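Local coordinates for uncharacterized protein (Methanothermobacter thermautotrophicus, PDB 1L1S), which is of unknown function but belongs to the DsrE/DsrF-like family, whose members include proteins of sulfur metabolism, at residues Asp13-Val18 and Ser53-Asp58; Ile37-Tyr42 and Gln65-Cys70. One frame throughout, in Å; residues are numbered along the deposited sequence.

Interaction 1. Residues Asp13-Val18 and Ser53-Asp58; sequences DDESRV and SEYSGD
Val18 and Tyr55 meet tip to tip where the N-terminal ends of helices 15-31 and 56-64 come together in this parallel alpha/beta fold of the DsrE/DsrF-like family. The evidence for a CH-pi contact is direct: Val18 CG1 lies 3.4 Å from the centroid of the Tyr55 ring and 11° off its normal, over the centre of one face. Val18 has CG1 anti to its backbone N (chi1 179°), the branch that goes onto the ring, while CB and CG2 stay near CZ and OH. The opposite face is covered by the neighbouring Glu54, whose CG stands 3.4 Å above the ring plane, offset toward the rim. The phenol thus sits between a valine methyl and a glutamate methylene. An alanine in place of Tyr55 would probably leave Val18 CG1 without its aromatic partner and open a gap between the two helix starts. Asp14 caps helix 15-31 through OD1, which accepts from Arg17 N at 3.0 Å; ahead of helix 56-64, Ser53 OG accepts from Tyr55 N in an ST turn, with Tyr55 at the N-cap position. At the outer side Glu15 OE2 and Glu54 OE1 are 4.1 Å apart, carboxylate planes perpendicular, a proximity of like charges that is probably mildly unfavourable. At the ring's edge, Tyr55 OH lies 3.2 Å from Glu15 CA.

Interaction 2. Residues Ile37-Tyr42 and Gln65-Cys70; sequences IEVVAY and QGVRFC
Gly66 and Ile37 open this contact through a water that accepts from Ile37 N and donates weakly to Gly66 O. The segments are neighbouring parallel strands of a beta-alpha-beta unit, strand 35-41, helix 56-64 and strand 68-72; their local axes run 20° apart. Gly66, at positive phi, is the C-prime residue of the Schellman motif ending the helix, and at these angles a CB would jam against the preceding carbonyl O. Val67 then sends CG1 to Val39 CG2, 3.9 Å away. Arg68 begins the ladder: its N donates to Ile37 O and its O accepts from Val39 N, so two bonds flank the Glu38-Arg68 bridge. Its side chain, CG anti to the backbone N and extended to NE, lies beside that of Glu38 and points the same way. NH1 donates to Glu38 OE2 at 2.9 Å in a salt bridge; the oxygen lies in the guanidinium plane, whereas NH1 approaches from 42° out of the carboxylate plane. Glu38 OE2 forms a second salt bridge, with Arg103, and OE1 is hydrogen-bonded to His99, so this buried carboxylate is held at both oxygens and its charge is likely to be well compensated. Arg68 NE makes a salt bridge of its own with Asp91. Phe69 points to the other face, toward helix 56-64, where Val59 and Leu62 pack on it; its CD2 lies 3.6 Å from Val39 CB. Cys70 returns to the face of Glu38 and Arg68, and its SG stands 3.8 Å above the guanidinium plane, offset toward the rim. Its N donates to Val39 O at 2.7 Å, and the ladder ends where Ala41 N meets Cys70 O at 3.1 Å, with an N-H...O angle of 175°.

The two contacts alternate along the chain: helix 15-31, strand 35-41, helix 56-64 and strand 68-72 follow one another, with 37-42 lying between the two segments of interaction 1 and 53-58 between the two of interaction 2. The centre of interaction 2 lies about 4 Å, that of interaction 1 about 11 Å, from the centre of the chain. Their centres are about 14 Å apart and their nearest atoms about 5 Å, without touching. Helix 56-64 links them directly: it starts right after Tyr55, the N-cap residue of interaction 1, and ends in the Schellman turn of interaction 2. No ligand or active site is established for this protein, so neither contact can be tied to one.

Interaction 1. Residues Asp13-Val18 and Ser53-Asp58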
loop_
_atom_site.group_PDB
_atom_site.type_symbol
_atom_site.label_atom_id
_atom_site.label_comp_id
_atom_site.label_asym_id
_atom_site.label_seq_id
_atom_site.Cartn_x
_atom_site.Cartn_y
_atom_site.Cartn_z
ATOM N N ASP A 13 -9.252 -5.955 -9.822
ATOM C CA ASP A 13 -9.079 -6.188 -11.251
ATOM C C ASP A 13 -9.679 -5.083 -12.116
ATOM O O ASP A 13 -9.842 -5.254 -13.324
ATOM C CB ASP A 13 -9.644 -7.557 -11.652
ATOM C CG ASP A 13 -11.154 -7.646 -11.499
ATOM O OD1 ASP A 13 -11.725 -6.919 -10.662
ATOM O OD2 ASP A 13 -11.774 -8.469 -12.208
ATOM N N ASP A 14 -10.004 -3.949 -11.501
ATOM C CA ASP A 14 -10.545 -2.830 -12.262
ATOM C C ASP A 14 -9.447 -2.367 -13.227
ATOM O O ASP A 14 -8.256 -2.341 -12.883
ATOM C CB ASP A 14 -11.003 -1.696 -11.326
ATOM C CG ASP A 14 -9.855 -1.013 -10.615
ATOM O OD1 ASP A 14 -9.292 -0.050 -11.180
ATOM O OD2 ASP A 14 -9.512 -1.441 -9.487
ATOM N N GLU A 15 -9.859 -2.036 -14.447
ATOM C CA GLU A 15 -8.936 -1.627 -15.493
ATOM C C GLU A 15 -7.832 -0.634 -15.101
ATOM O O GLU A 15 -6.647 -0.950 -15.191
ATOM C CB GLU A 15 -9.745 -1.106 -16.696
ATOM C CG GLU A 15 -8.910 -0.449 -17.780
ATOM C CD GLU A 15 -9.463 -0.663 -19.190
ATOM O OE1 GLU A 15 -9.085 0.114 -20.086
ATOM O OE2 GLU A 15 -10.257 -1.607 -19.410
ATOM N N SER A 16 -8.199 0.562 -14.662
ATOM C CA SER A 16 -7.184 1.552 -14.299
ATOM C C SER A 16 -6.110 1.031 -13.336
ATOM O O SER A 16 -4.936 1.315 -13.508
ATOM C CB SER A 16 -7.856 2.802 -13.733
ATOM O OG SER A 16 -8.918 2.445 -12.866
ATOM N N ARG A 17 -6.495 0.252 -12.334
ATOM C CA ARG A 17 -5.505 -0.274 -11.396
ATOM C C ARG A 17 -4.569 -1.279 -12.082
ATOM O O ARG A 17 -3.360 -1.278 -11.867
ATOM C CB ARG A 17 -6.209 -0.953 -10.220
ATOM C CG ARG A 17 -5.286 -1.352 -9.078
ATOM C CD ARG A 17 -5.548 -0.520 -7.829
ATOM N NE ARG A 17 -5.010 0.839 -7.916
ATOM C CZ ARG A 17 -5.671 1.929 -7.531
ATOM N NH1 ARG A 17 -6.903 1.826 -7.038
ATOM N NH2 ARG A 17 -5.095 3.126 -7.624
ATOM N N VAL A 18 -5.139 -2.138 -12.918
ATOM C CA VAL A 18 -4.348 -3.139 -13.613
ATOM C C VAL A 18 -3.356 -2.474 -14.565
ATOM O O VAL A 18 -2.186 -2.812 -14.586
ATOM C CB VAL A 18 -5.267 -4.130 -14.383
ATOM C CG1 VAL A 18 -4.430 -5.163 -15.122
ATOM C CG2 VAL A 18 -6.213 -4.809 -13.407
ATOM N N SER A 53 -7.939 -13.842 -19.794
ATOM C CA SER A 53 -7.883 -12.442 -19.417
ATOM C C SER A 53 -7.477 -11.536 -20.563
ATOM O O SER A 53 -6.645 -11.892 -21.389
ATOM C CB SER A 53 -6.909 -12.256 -18.253
ATOM O OG SER A 53 -6.731 -10.886 -17.952
ATOM N N GLU A 54 -8.081 -10.357 -20.598
ATOM C CA GLU A 54 -7.792 -9.345 -21.609
ATOM C C GLU A 54 -6.361 -8.827 -21.446
ATOM O O GLU A 54 -5.835 -8.144 -22.321
ATOM C CB GLU A 54 -8.757 -8.185 -21.439
ATOM C CG GLU A 54 -8.685 -7.589 -20.043
ATOM C CD GLU A 54 -9.841 -6.660 -19.734
ATOM O OE1 GLU A 54 -9.879 -5.541 -20.300
ATOM O OE2 GLU A 54 -10.718 -7.055 -18.928
ATOM N N TYR A 55 -5.731 -9.151 -20.321
ATOM C CA TYR A 55 -4.370 -8.694 -20.060
ATOM C C TYR A 55 -3.331 -9.785 -20.307
ATOM O O TYR A 55 -2.144 -9.599 -20.013
ATOM C CB TYR A 55 -4.249 -8.218 -18.608
ATOM C CG TYR A 55 -5.310 -7.234 -18.162
ATOM C CD1 TYR A 55 -6.397 -7.650 -17.383
ATOM C CD2 TYR A 55 -5.214 -5.882 -18.495
ATOM C CE1 TYR A 55 -7.359 -6.739 -16.940
ATOM C CE2 TYR A 55 -6.167 -4.957 -18.060
ATOM C CZ TYR A 55 -7.234 -5.385 -17.284
ATOM O OH TYR A 55 -8.165 -4.469 -16.843
ATOM N N SER A 56 -3.780 -10.923 -20.835
ATOM C CA SER A 56 -2.892 -12.052 -21.099
ATOM C C SER A 56 -1.673 -11.682 -21.938
ATOM O O SER A 56 -0.572 -12.146 -21.666
ATOM C CB SER A 56 -3.667 -13.199 -21.762
ATOM O OG SER A 56 -4.507 -12.715 -22.795
ATOM N N GLY A 57 -1.866 -10.845 -22.951
ATOM C CA GLY A 57 -0.740 -10.433 -23.768
ATOM C C GLY A 57 0.295 -9.723 -22.907
ATOM O O GLY A 57 1.494 -10.022 -22.973
ATOM N N ASP A 58 -0.169 -8.782 -22.084
ATOM C CA ASP A 58 0.728 -8.041 -21.209
ATOM C C ASP A 58 1.399 -8.979 -20.216
ATOM O O ASP A 58 2.614 -8.907 -20.002
ATOM C CB ASP A 58 -0.035 -6.936 -20.465
ATOM C CG ASP A 58 -0.376 -5.756 -21.361
ATOM O OD1 ASP A 58 0.513 -5.304 -22.110
ATOM O OD2 ASP A 58 -1.524 -5.269 -21.313
#

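Interaction 2. Residues Ile37-Tyr42 and Gln65-Cys70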
loop_
_atom_site.group_PDB
_atom_site.type_symbol
_atom_site.label_atom_id
_atom_site.label_comp_id
_atom_site.label_asym_id
_atom_site.label_seq_id
_atom_site.Cartn_x
_atom_site.Cartn_y
_atom_site.Cartn_z
ATOM N N ILE A 37 11.759 -8.542 -10.274
ATOM C CA ILE A 37 10.373 -8.211 -9.972
ATOM C C ILE A 37 9.394 -9.381 -9.870
ATOM O O ILE A 37 9.390 -10.272 -10.718
ATOM C CB ILE A 37 9.772 -7.285 -11.042
ATOM C CG1 ILE A 37 10.668 -6.067 -11.289
ATOM C CG2 ILE A 37 8.377 -6.844 -10.608
ATOM C CD1 ILE A 37 10.086 -5.105 -12.347
ATOM N N GLU A 38 8.534 -9.332 -8.850
ATOM C CA GLU A 38 7.483 -10.323 -8.669
ATOM C C GLU A 38 6.167 -9.595 -8.481
ATOM O O GLU A 38 6.112 -8.556 -7.828
ATOM C CB GLU A 38 7.735 -11.213 -7.455
ATOM C CG GLU A 38 8.971 -12.091 -7.587
ATOM C CD GLU A 38 9.032 -13.169 -6.520
ATOM O OE1 GLU A 38 8.464 -12.951 -5.422
ATOM O OE2 GLU A 38 9.654 -14.225 -6.778
ATOM N N VAL A 39 5.110 -10.137 -9.071
ATOM C CA VAL A 39 3.784 -9.551 -8.962
ATOM C C VAL A 39 2.855 -10.565 -8.292
ATOM O O VAL A 39 2.567 -11.634 -8.849
ATOM C CB VAL A 39 3.214 -9.185 -10.343
ATOM C CG1 VAL A 39 1.835 -8.609 -10.193
ATOM C CG2 VAL A 39 4.113 -8.181 -11.039
ATOM N N VAL A 40 2.398 -10.216 -7.091
ATOM C CA VAL A 40 1.511 -11.065 -6.323
ATOM C C VAL A 40 0.085 -10.547 -6.429
ATOM O O VAL A 40 -0.225 -9.428 -6.000
ATOM C CB VAL A 40 1.910 -11.097 -4.832
ATOM C CG1 VAL A 40 0.928 -11.983 -4.049
ATOM C CG2 VAL A 40 3.329 -11.612 -4.683
ATOM N N ALA A 41 -0.781 -11.380 -6.990
ATOM C CA ALA A 41 -2.169 -11.024 -7.180
ATOM C C ALA A 41 -3.068 -11.991 -6.433
ATOM O O ALA A 41 -2.906 -13.211 -6.553
ATOM C CB ALA A 41 -2.505 -11.059 -8.660
ATOM N N TYR A 42 -3.993 -11.463 -5.638
ATOM C CA TYR A 42 -4.931 -12.331 -4.942
ATOM C C TYR A 42 -6.319 -11.696 -4.983
ATOM O O TYR A 42 -6.475 -10.595 -5.505
ATOM C CB TYR A 42 -4.454 -12.660 -3.516
ATOM C CG TYR A 42 -4.261 -11.500 -2.560
ATOM C CD1 TYR A 42 -5.346 -10.933 -1.887
ATOM C CD2 TYR A 42 -2.986 -11.007 -2.285
ATOM C CE1 TYR A 42 -5.164 -9.903 -0.954
ATOM C CE2 TYR A 42 -2.790 -9.973 -1.354
ATOM C CZ TYR A 42 -3.883 -9.428 -0.694
ATOM O OH TYR A 42 -3.700 -8.405 0.225
ATOM N N GLN A 65 10.118 -11.277 -20.005
ATOM C CA GLN A 65 11.164 -10.335 -19.644
ATOM C C GLN A 65 11.709 -10.583 -18.245
ATOM O O GLN A 65 12.511 -9.805 -17.733
ATOM C CB GLN A 65 10.638 -8.908 -19.782
ATOM C CG GLN A 65 10.261 -8.572 -21.214
ATOM C CD GLN A 65 9.482 -7.279 -21.332
ATOM O OE1 GLN A 65 8.513 -7.060 -20.609
ATOM N NE2 GLN A 65 9.893 -6.421 -22.258
ATOM N N GLY A 66 11.276 -11.673 -17.626
ATOM C CA GLY A 66 11.773 -11.998 -16.303
ATOM C C GLY A 66 10.845 -11.702 -15.142
ATOM O O GLY A 66 11.184 -11.992 -13.994
ATOM N N VAL A 67 9.685 -11.114 -15.420
ATOM C CA VAL A 67 8.729 -10.806 -14.361
ATOM C C VAL A 67 7.973 -12.072 -13.954
ATOM O O VAL A 67 7.402 -12.774 -14.793
ATOM C CB VAL A 67 7.681 -9.746 -14.808
ATOM C CG1 VAL A 67 6.718 -9.449 -13.654
ATOM C CG2 VAL A 67 8.373 -8.471 -15.267
ATOM N N ARG A 68 7.960 -12.340 -12.656
ATOM C CA ARG A 68 7.274 -13.500 -12.122
ATOM C C ARG A 68 5.908 -13.143 -11.509
ATOM O O ARG A 68 5.826 -12.427 -10.505
ATOM C CB ARG A 68 8.153 -14.177 -11.060
ATOM C CG ARG A 68 7.559 -15.444 -10.484
ATOM C CD ARG A 68 8.333 -15.931 -9.254
ATOM N NE ARG A 68 7.818 -17.211 -8.770
ATOM C CZ ARG A 68 7.957 -17.654 -7.525
ATOM N NH1 ARG A 68 8.594 -16.915 -6.626
ATOM N NH2 ARG A 68 7.472 -18.843 -7.181
ATOM N N PHE A 69 4.839 -13.647 -12.116
ATOM C CA PHE A 69 3.502 -13.405 -11.589
ATOM C C PHE A 69 3.137 -14.594 -10.705
ATOM O O PHE A 69 3.326 -15.743 -11.096
ATOM C CB PHE A 69 2.487 -13.253 -12.723
ATOM C CG PHE A 69 2.666 -11.995 -13.514
ATOM C CD1 PHE A 69 3.626 -11.918 -14.519
ATOM C CD2 PHE A 69 1.880 -10.878 -13.252
ATOM C CE1 PHE A 69 3.796 -10.756 -15.246
ATOM C CE2 PHE A 69 2.043 -9.709 -13.977
ATOM C CZ PHE A 69 2.999 -9.647 -14.975
ATOM N N CYS A 70 2.621 -14.299 -9.516
ATOM C CA CYS A 70 2.251 -15.309 -8.532
ATOM C C CYS A 70 0.782 -15.238 -8.137
ATOM O O CYS A 70 0.285 -14.178 -7.766
ATOM C CB CYS A 70 3.109 -15.133 -7.279
ATOM S SG CYS A 70 4.884 -15.005 -7.623
HETATM O O HOH W 1 12.223 -9.261 -13.101
#